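Long-range contacts in Exo beta-1,2-glucooligosaccharide sophorohydrolase (non-reducing end) (Parabacteroides distasonis ATCC 8503, PDB 5Z06), which hydrolyses linear beta-1,2-glucan and beta-1,2-glucooligosaccharides of four or more units, releasing sophorose from the non-reducing end: residues N523-V528 with K552-F557; S488-Q493 with K511-G516. All coordinates share one frame; numbering follows the deposited sequence.

Contact 1: N523-V528 with K552-F557; sequences NLKVGV and KYTNYF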
ATOM      1  N   ASN A 523      27.580 -16.318  -2.523  1.00 34.70           N
ATOM      2  CA  ASN A 523      27.958 -16.087  -3.877  1.00 33.58           C
ATOM      3  C   ASN A 523      26.752 -16.067  -4.796  1.00 32.55           C
ATOM      4  O   ASN A 523      26.100 -17.084  -4.996  1.00 31.15           O
ATOM      5  CB  ASN A 523      28.910 -17.123  -4.391  1.00 34.53           C
ATOM      6  CG  ASN A 523      29.444 -16.710  -5.718  1.00 35.88           C
ATOM      7  OD1 ASN A 523      28.857 -17.021  -6.743  1.00 38.23           O
ATOM      8  ND2 ASN A 523      30.461 -15.872  -5.699  1.00 37.32           N
ATOM      9  N   LEU A 524      26.523 -14.911  -5.398  1.00 30.77           N
ATOM     10  CA  LEU A 524      25.361 -14.672  -6.206  1.00 33.00           C
ATOM     11  C   LEU A 524      25.707 -14.953  -7.656  1.00 32.24           C
ATOM     12  O   LEU A 524      26.444 -14.187  -8.265  1.00 31.85           O
ATOM     13  CB  LEU A 524      24.934 -13.204  -6.026  1.00 33.55           C
ATOM     14  CG  LEU A 524      23.499 -12.862  -6.337  1.00 34.97           C
ATOM     15  CD1 LEU A 524      22.542 -13.704  -5.492  1.00 35.94           C
ATOM     16  CD2 LEU A 524      23.270 -11.373  -6.104  1.00 34.55           C
ATOM     17  N   LYS A 525      25.198 -16.054  -8.207  1.00 32.25           N
ATOM     18  CA  LYS A 525      25.471 -16.378  -9.611  1.00 32.88           C
ATOM     19  C   LYS A 525      24.848 -15.388 -10.583  1.00 32.01           C
ATOM     20  O   LYS A 525      25.444 -15.015 -11.587  1.00 34.00           O
ATOM     21  CB  LYS A 525      25.011 -17.788  -9.934  1.00 34.57           C
ATOM     22  CG  LYS A 525      25.885 -18.872  -9.309  1.00 35.43           C
ATOM     23  CD  LYS A 525      25.243 -20.238  -9.508  1.00 36.13           C
ATOM     24  CE  LYS A 525      26.130 -21.382  -9.063  1.00 36.66           C
ATOM     25  NZ  LYS A 525      25.649 -21.972  -7.787  1.00 37.58           N
ATOM     26  N   VAL A 526      23.646 -14.942 -10.282  1.00 31.61           N
ATOM     27  CA  VAL A 526      22.931 -14.040 -11.157  1.00 29.41           C
ATOM     28  C   VAL A 526      22.388 -12.898 -10.327  1.00 29.86           C
ATOM     29  O   VAL A 526      22.011 -13.066  -9.164  1.00 30.99           O
ATOM     30  CB  VAL A 526      21.784 -14.791 -11.827  1.00 30.18           C
ATOM     31  CG1 VAL A 526      20.776 -13.839 -12.472  1.00 30.85           C
ATOM     32  CG2 VAL A 526      22.335 -15.775 -12.849  1.00 30.63           C
ATOM     33  N   GLY A 527      22.307 -11.741 -10.940  1.00 29.98           N
ATOM     34  CA  GLY A 527      21.604 -10.641 -10.339  1.00 31.02           C
ATOM     35  C   GLY A 527      22.377  -9.360 -10.427  1.00 31.56           C
ATOM     36  O   GLY A 527      23.602  -9.338 -10.251  1.00 32.56           O
ATOM     37  N   VAL A 528      21.647  -8.284 -10.655  1.00 31.40           N
ATOM     38  CA  VAL A 528      22.215  -6.958 -10.654  1.00 29.64           C
ATOM     39  C   VAL A 528      22.516  -6.633  -9.213  1.00 29.68           C
ATOM     40  O   VAL A 528      21.705  -6.908  -8.315  1.00 27.59           O
ATOM     41  CB  VAL A 528      21.216  -5.928 -11.178  1.00 30.30           C
ATOM     42  CG1 VAL A 528      21.737  -4.505 -10.969  1.00 30.09           C
ATOM     43  CG2 VAL A 528      20.938  -6.182 -12.656  1.00 30.92           C
ATOM     44  N   LYS A 552      21.115 -21.718 -17.789  1.00 37.07           N
ATOM     45  CA  LYS A 552      22.518 -22.135 -17.884  1.00 39.72           C
ATOM     46  C   LYS A 552      23.400 -21.598 -16.739  1.00 38.30           C
ATOM     47  O   LYS A 552      24.447 -22.153 -16.452  1.00 37.62           O
ATOM     48  CB  LYS A 552      23.083 -21.809 -19.267  1.00 44.07           C
ATOM     49  CG  LYS A 552      23.441 -20.360 -19.555  1.00 49.67           C
ATOM     50  CD  LYS A 552      23.514 -20.098 -21.076  1.00 54.47           C
ATOM     51  CE  LYS A 552      24.671 -19.199 -21.514  1.00 58.40           C
ATOM     52  NZ  LYS A 552      25.914 -19.984 -21.784  1.00 61.60           N
ATOM     53  N   TYR A 553      22.930 -20.558 -16.060  1.00 35.50           N
ATOM     54  CA  TYR A 553      23.665 -19.894 -14.973  1.00 33.90           C
ATOM     55  C   TYR A 553      23.384 -20.365 -13.562  1.00 32.88           C
ATOM     56  O   TYR A 553      24.293 -20.484 -12.770  1.00 38.21           O
ATOM     57  CB  TYR A 553      23.325 -18.431 -15.012  1.00 33.35           C
ATOM     58  CG  TYR A 553      23.569 -17.834 -16.350  1.00 32.08           C
ATOM     59  CD1 TYR A 553      24.842 -17.839 -16.904  1.00 33.17           C
ATOM     60  CD2 TYR A 553      22.543 -17.278 -17.072  1.00 32.28           C
ATOM     61  CE1 TYR A 553      25.085 -17.274 -18.146  1.00 33.16           C
ATOM     62  CE2 TYR A 553      22.774 -16.709 -18.308  1.00 32.12           C
ATOM     63  CZ  TYR A 553      24.045 -16.705 -18.842  1.00 32.39           C
ATOM     64  OH  TYR A 553      24.261 -16.128 -20.078  1.00 34.18           O
ATOM     65  N   THR A 554      22.122 -20.600 -13.234  1.00 31.32           N
ATOM     66  CA  THR A 554      21.752 -20.954 -11.879  1.00 29.93           C
ATOM     67  C   THR A 554      20.381 -21.578 -11.852  1.00 28.69           C
ATOM     68  O   THR A 554      19.553 -21.340 -12.745  1.00 31.04           O
ATOM     69  CB  THR A 554      21.744 -19.691 -10.945  1.00 29.64           C
ATOM     70  OG1 THR A 554      21.453 -20.067  -9.589  1.00 28.39           O
ATOM     71  CG2 THR A 554      20.727 -18.629 -11.411  1.00 28.56           C
ATOM     72  N   ASN A 555      20.143 -22.357 -10.811  1.00 27.20           N
ATOM     73  CA  ASN A 555      18.794 -22.660 -10.377  1.00 28.36           C
ATOM     74  C   ASN A 555      18.238 -21.410  -9.650  1.00 29.98           C
ATOM     75  O   ASN A 555      18.957 -20.796  -8.859  1.00 28.98           O
ATOM     76  CB  ASN A 555      18.827 -23.812  -9.423  1.00 29.52           C
ATOM     77  CG  ASN A 555      17.479 -24.082  -8.834  1.00 30.86           C
ATOM     78  OD1 ASN A 555      17.186 -23.680  -7.698  1.00 31.62           O
ATOM     79  ND2 ASN A 555      16.616 -24.711  -9.623  1.00 31.49           N
ATOM     80  N   TYR A 556      16.976 -21.053  -9.895  1.00 29.51           N
ATOM     81  CA  TYR A 556      16.429 -19.806  -9.340  1.00 29.50           C
ATOM     82  C   TYR A 556      15.998 -19.844  -7.875  1.00 28.81           C
ATOM     83  O   TYR A 556      16.144 -18.848  -7.193  1.00 29.66           O
ATOM     84  CB  TYR A 556      15.403 -19.124 -10.289  1.00 28.30           C
ATOM     85  CG  TYR A 556      16.207 -18.440 -11.323  1.00 26.97           C
ATOM     86  CD1 TYR A 556      16.759 -17.198 -11.077  1.00 27.21           C
ATOM     87  CD2 TYR A 556      16.600 -19.117 -12.455  1.00 28.55           C
ATOM     88  CE1 TYR A 556      17.603 -16.598 -11.979  1.00 27.74           C
ATOM     89  CE2 TYR A 556      17.439 -18.526 -13.382  1.00 28.37           C
ATOM     90  CZ  TYR A 556      17.951 -17.272 -13.137  1.00 28.50           C
ATOM     91  OH  TYR A 556      18.786 -16.684 -14.046  1.00 28.98           O
ATOM     92  N   PHE A 557      15.536 -20.970  -7.361  1.00 28.56           N
ATOM     93  CA  PHE A 557      15.284 -21.024  -5.941  1.00 29.91           C
ATOM     94  C   PHE A 557      16.597 -20.741  -5.206  1.00 31.71           C
ATOM     95  O   PHE A 557      16.609 -19.984  -4.254  1.00 31.47           O
ATOM     96  CB  PHE A 557      14.770 -22.374  -5.470  1.00 30.43           C
ATOM     97  CG  PHE A 557      14.569 -22.420  -3.989  1.00 30.30           C
ATOM     98  CD1 PHE A 557      13.436 -21.833  -3.421  1.00 29.98           C
ATOM     99  CD2 PHE A 557      15.543 -22.949  -3.149  1.00 29.90           C
ATOM    100  CE1 PHE A 557      13.264 -21.827  -2.048  1.00 29.79           C
ATOM    101  CE2 PHE A 557      15.369 -22.946  -1.770  1.00 29.62           C
ATOM    102  CZ  PHE A 557      14.233 -22.388  -1.220  1.00 29.07           C
TER
HETATM  103  O   HOH W   1      23.173 -18.667  -7.104  1.00 35.80           O
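Val526 CG1, anti to the backbone N (chi1 165°), comes to the edge of the Tyr556 ring, near its plane and 3.8 Å from Tyr556 OH; one face of that ring carries Thr554 CG2, 3.5 Å above the plane and offset toward the rim. Lys552 CG lies over the centre of one face of the Tyr553 ring, while Val526 approaches obliquely, its CG2 3.6 Å from Tyr553 CB. This CG2, anti to the carbonyl carbon, also reaches Thr554 CG2 at 3.6 Å, and the threonine methyl thus touches both Val526 and Tyr556. The hydroxyl of Thr554 donates to Asn555 O at 2.7 Å, from 41° out of the carbonyl plane. The aliphatic chain of Lys525 passes Thr554 at a slant, its CD 3.4 Å from Tyr553 O; a bend at chi4 (106°) places NZ, which forms a salt bridge with Glu558. One water links Lys525 N and Thr554 OG1 through two weak bonds. The contact seats the loop following strand 522-523 against the start of helix 556-573, where Asn555 is the N-cap. Asn559 of that helix donates to Val526 O, Tyr556 OH bonds to Asp551 and lies close to Tyr513 OH, and Tyr553 and Tyr556 rest on Tyr487 and Tyr486 of helix 485-490.

Contact 2: S488-Q493 with K511-G516; sequences SGWASQ and KMYTNG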
ATOM      1  N   SER A 488      18.708 -13.843 -25.137  1.00 31.99           N
ATOM      2  CA  SER A 488      19.017 -12.689 -25.975  1.00 31.01           C
ATOM      3  C   SER A 488      18.416 -11.419 -25.369  1.00 31.32           C
ATOM      4  O   SER A 488      18.947 -10.327 -25.564  1.00 32.42           O
ATOM      5  CB  SER A 488      18.488 -12.927 -27.385  1.00 30.69           C
ATOM      6  OG  SER A 488      17.077 -12.731 -27.452  1.00 30.64           O
ATOM      7  N   GLY A 489      17.318 -11.578 -24.623  1.00 29.78           N
ATOM      8  CA  GLY A 489      16.589 -10.461 -24.033  1.00 30.29           C
ATOM      9  C   GLY A 489      16.750 -10.377 -22.540  1.00 29.64           C
ATOM     10  O   GLY A 489      17.570  -9.606 -22.039  1.00 30.34           O
ATOM     11  N   TRP A 490      15.959 -11.182 -21.834  1.00 28.61           N
ATOM     12  CA  TRP A 490      16.042 -11.279 -20.384  1.00 27.36           C
ATOM     13  C   TRP A 490      17.505 -11.323 -19.889  1.00 28.83           C
ATOM     14  O   TRP A 490      17.919 -10.457 -19.120  1.00 28.14           O
ATOM     15  CB  TRP A 490      15.264 -12.498 -19.916  1.00 26.04           C
ATOM     16  CG  TRP A 490      15.596 -12.921 -18.599  1.00 26.18           C
ATOM     17  CD1 TRP A 490      16.370 -13.962 -18.263  1.00 26.91           C
ATOM     18  CD2 TRP A 490      15.205 -12.284 -17.383  1.00 25.89           C
ATOM     19  NE1 TRP A 490      16.459 -14.061 -16.896  1.00 29.20           N
ATOM     20  CE2 TRP A 490      15.758 -13.033 -16.329  1.00 26.38           C
ATOM     21  CE3 TRP A 490      14.384 -11.186 -17.082  1.00 25.99           C
ATOM     22  CZ2 TRP A 490      15.565 -12.708 -14.982  1.00 25.85           C
ATOM     23  CZ3 TRP A 490      14.176 -10.866 -15.731  1.00 26.79           C
ATOM     24  CH2 TRP A 490      14.776 -11.624 -14.703  1.00 25.21           C
ATOM     25  N   ALA A 491      18.283 -12.296 -20.362  1.00 28.85           N
ATOM     26  CA  ALA A 491      19.682 -12.448 -19.931  1.00 30.93           C
ATOM     27  C   ALA A 491      20.679 -11.944 -20.992  1.00 30.17           C
ATOM     28  O   ALA A 491      21.774 -12.467 -21.118  1.00 31.14           O
ATOM     29  CB  ALA A 491      19.965 -13.893 -19.556  1.00 28.19           C
ATOM     30  N   SER A 492      20.273 -10.934 -21.741  1.00 30.97           N
ATOM     31  CA  SER A 492      21.081 -10.354 -22.790  1.00 34.55           C
ATOM     32  C   SER A 492      22.495 -10.079 -22.308  1.00 37.07           C
ATOM     33  O   SER A 492      22.690  -9.485 -21.241  1.00 33.78           O
ATOM     34  CB  SER A 492      20.482  -9.027 -23.243  1.00 34.54           C
ATOM     35  OG  SER A 492      21.299  -8.415 -24.231  1.00 33.27           O
ATOM     36  N   GLN A 493      23.467 -10.506 -23.114  1.00 36.49           N
ATOM     37  CA  GLN A 493      24.861 -10.170 -22.887  1.00 37.64           C
ATOM     38  C   GLN A 493      25.302  -8.892 -23.609  1.00 37.29           C
ATOM     39  O   GLN A 493      26.453  -8.504 -23.489  1.00 38.49           O
ATOM     40  CB  GLN A 493      25.740 -11.354 -23.277  1.00 38.00           C
ATOM     41  CG  GLN A 493      25.418 -12.616 -22.494  1.00 37.47           C
ATOM     42  CD  GLN A 493      25.640 -12.415 -21.008  1.00 37.69           C
ATOM     43  OE1 GLN A 493      26.771 -12.257 -20.556  1.00 37.79           O
ATOM     44  NE2 GLN A 493      24.552 -12.380 -20.244  1.00 37.97           N
ATOM     45  N   LYS A 511      26.038  -6.761 -14.241  1.00 30.17           N
ATOM     46  CA  LYS A 511      25.809  -6.161 -15.548  1.00 33.13           C
ATOM     47  C   LYS A 511      25.883  -7.222 -16.677  1.00 30.71           C
ATOM     48  O   LYS A 511      25.282  -7.028 -17.720  1.00 32.35           O
ATOM     49  CB  LYS A 511      26.761  -4.985 -15.811  1.00 34.70           C
ATOM     50  CG  LYS A 511      28.183  -5.397 -16.130  1.00 36.90           C
ATOM     51  CD  LYS A 511      29.036  -4.170 -16.390  1.00 39.34           C
ATOM     52  CE  LYS A 511      30.347  -4.578 -17.022  1.00 40.45           C
ATOM     53  NZ  LYS A 511      31.086  -3.380 -17.487  1.00 42.94           N
ATOM     54  N   MET A 512      26.583  -8.332 -16.450  1.00 31.81           N
ATOM     55  CA  MET A 512      26.631  -9.461 -17.408  1.00 35.78           C
ATOM     56  C   MET A 512      25.473 -10.461 -17.247  1.00 33.97           C
ATOM     57  O   MET A 512      25.543 -11.575 -17.758  1.00 33.38           O
ATOM     58  CB  MET A 512      27.969 -10.228 -17.271  1.00 38.56           C
ATOM     59  CG  MET A 512      29.238  -9.401 -17.486  1.00 41.39           C
ATOM     60  SD  MET A 512      29.152  -8.528 -19.051  1.00 47.04           S
ATOM     61  CE  MET A 512      29.413  -9.859 -20.237  1.00 46.77           C
ATOM     62  N   TYR A 513      24.419 -10.048 -16.544  1.00 33.75           N
ATOM     63  CA  TYR A 513      23.303 -10.905 -16.094  1.00 31.39           C
ATOM     64  C   TYR A 513      23.742 -11.784 -14.966  1.00 30.02           C
ATOM     65  O   TYR A 513      23.175 -11.735 -13.863  1.00 29.02           O
ATOM     66  CB  TYR A 513      22.637 -11.746 -17.193  1.00 31.31           C
ATOM     67  CG  TYR A 513      21.466 -12.497 -16.623  1.00 30.14           C
ATOM     68  CD1 TYR A 513      20.275 -11.846 -16.333  1.00 29.98           C
ATOM     69  CD2 TYR A 513      21.566 -13.845 -16.321  1.00 30.44           C
ATOM     70  CE1 TYR A 513      19.192 -12.534 -15.789  1.00 28.62           C
ATOM     71  CE2 TYR A 513      20.505 -14.530 -15.769  1.00 30.20           C
ATOM     72  CZ  TYR A 513      19.326 -13.868 -15.505  1.00 28.56           C
ATOM     73  OH  TYR A 513      18.307 -14.596 -14.948  1.00 30.02           O
ATOM     74  N   THR A 514      24.713 -12.636 -15.272  1.00 30.43           N
ATOM     75  CA  THR A 514      25.543 -13.252 -14.260  1.00 31.55           C
ATOM     76  C   THR A 514      26.280 -12.193 -13.448  1.00 29.83           C
ATOM     77  O   THR A 514      26.560 -11.078 -13.909  1.00 27.71           O
ATOM     78  CB  THR A 514      26.610 -14.148 -14.878  1.00 32.72           C
ATOM     79  OG1 THR A 514      27.298 -13.406 -15.895  1.00 34.93           O
ATOM     80  CG2 THR A 514      25.973 -15.382 -15.464  1.00 34.68           C
ATOM     81  N   ASN A 515      26.617 -12.572 -12.234  1.00 31.30           N
ATOM     82  CA  ASN A 515      27.196 -11.638 -11.294  1.00 31.65           C
ATOM     83  C   ASN A 515      28.505 -12.265 -10.806  1.00 31.80           C
ATOM     84  O   ASN A 515      29.589 -11.769 -11.141  1.00 30.50           O
ATOM     85  CB  ASN A 515      26.176 -11.354 -10.182  1.00 31.47           C
ATOM     86  CG  ASN A 515      26.685 -10.387  -9.135  1.00 31.60           C
ATOM     87  OD1 ASN A 515      27.852 -10.437  -8.740  1.00 32.75           O
ATOM     88  ND2 ASN A 515      25.796  -9.528  -8.644  1.00 30.13           N
ATOM     89  N   GLY A 516      28.403 -13.336 -10.019  1.00 29.93           N
ATOM     90  CA  GLY A 516      29.578 -14.011  -9.500  1.00 30.95           C
ATOM     91  C   GLY A 516      30.245 -13.401  -8.286  1.00 31.94           C
ATOM     92  O   GLY A 516      31.153 -14.006  -7.738  1.00 31.24           O
TER
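Ala491 and Trp490 receive the ring of Tyr513, the middle residue of a gamma turn (phi 73°, psi -62°) closed by a weak Thr514 N to Met512 O bond. Ala491 CB makes a CH-pi contact over one ring face, 3.6 Å from its centroid. The indole meets the same ring obliquely, planes 68° apart, and Trp490 NE1 donates a weak bond to Tyr513 OH at 2.7 Å; that hydroxyl also faces Tyr556 OH. An alanine in place of Tyr513 would probably open a gap over Ala491 CB and leave the indole N-H without its acceptor. Next out, Gln493 spans the two segments: its NE2 donates to Ala491 O at 2.9 Å and to Met512 O at 2.8 Å, both acceptors near the amide plane, which should fix the rotation of the group. The glutamine thereby ties the chain just past the end of helix 485-490 to the turn, while Arg501 of helix 495-505 binds both Ser492 O and Lys511 O. Met512 O is gripped twice by side chains, with Thr514 OG1, 3.1 Å away, reaching it from the carbonyl face opposite to Gln493 NE2.

In the fold
Contacts 1 and 2, centres about 10 Å apart, follow each other along the glycoamylase-like region, of the six-hairpin glycosidase clan, consistent with an (alpha/alpha)6 catalytic barrel. Segment 511-516 is shared ground: its backbone pairs with 523-528 (Asn515 with Lys525, Tyr513 with Gly527) and its side chains also touch Tyr553 and Tyr556. Asn515 ND2 lies 2.7 Å from Gly527 O, probably hydrogen-bonded, and Val526 CG1 packs 3.4 Å from Tyr513 CZ. The modelled 2.3 Å between Tyr513 OH and Tyr556 OH, probably hydrogen-bonded, is too short to be trusted. Both contacts are buried, though centred about 30 Å and 31 Å from the chain centre, and neither belongs to a known substrate site or to the calcium site.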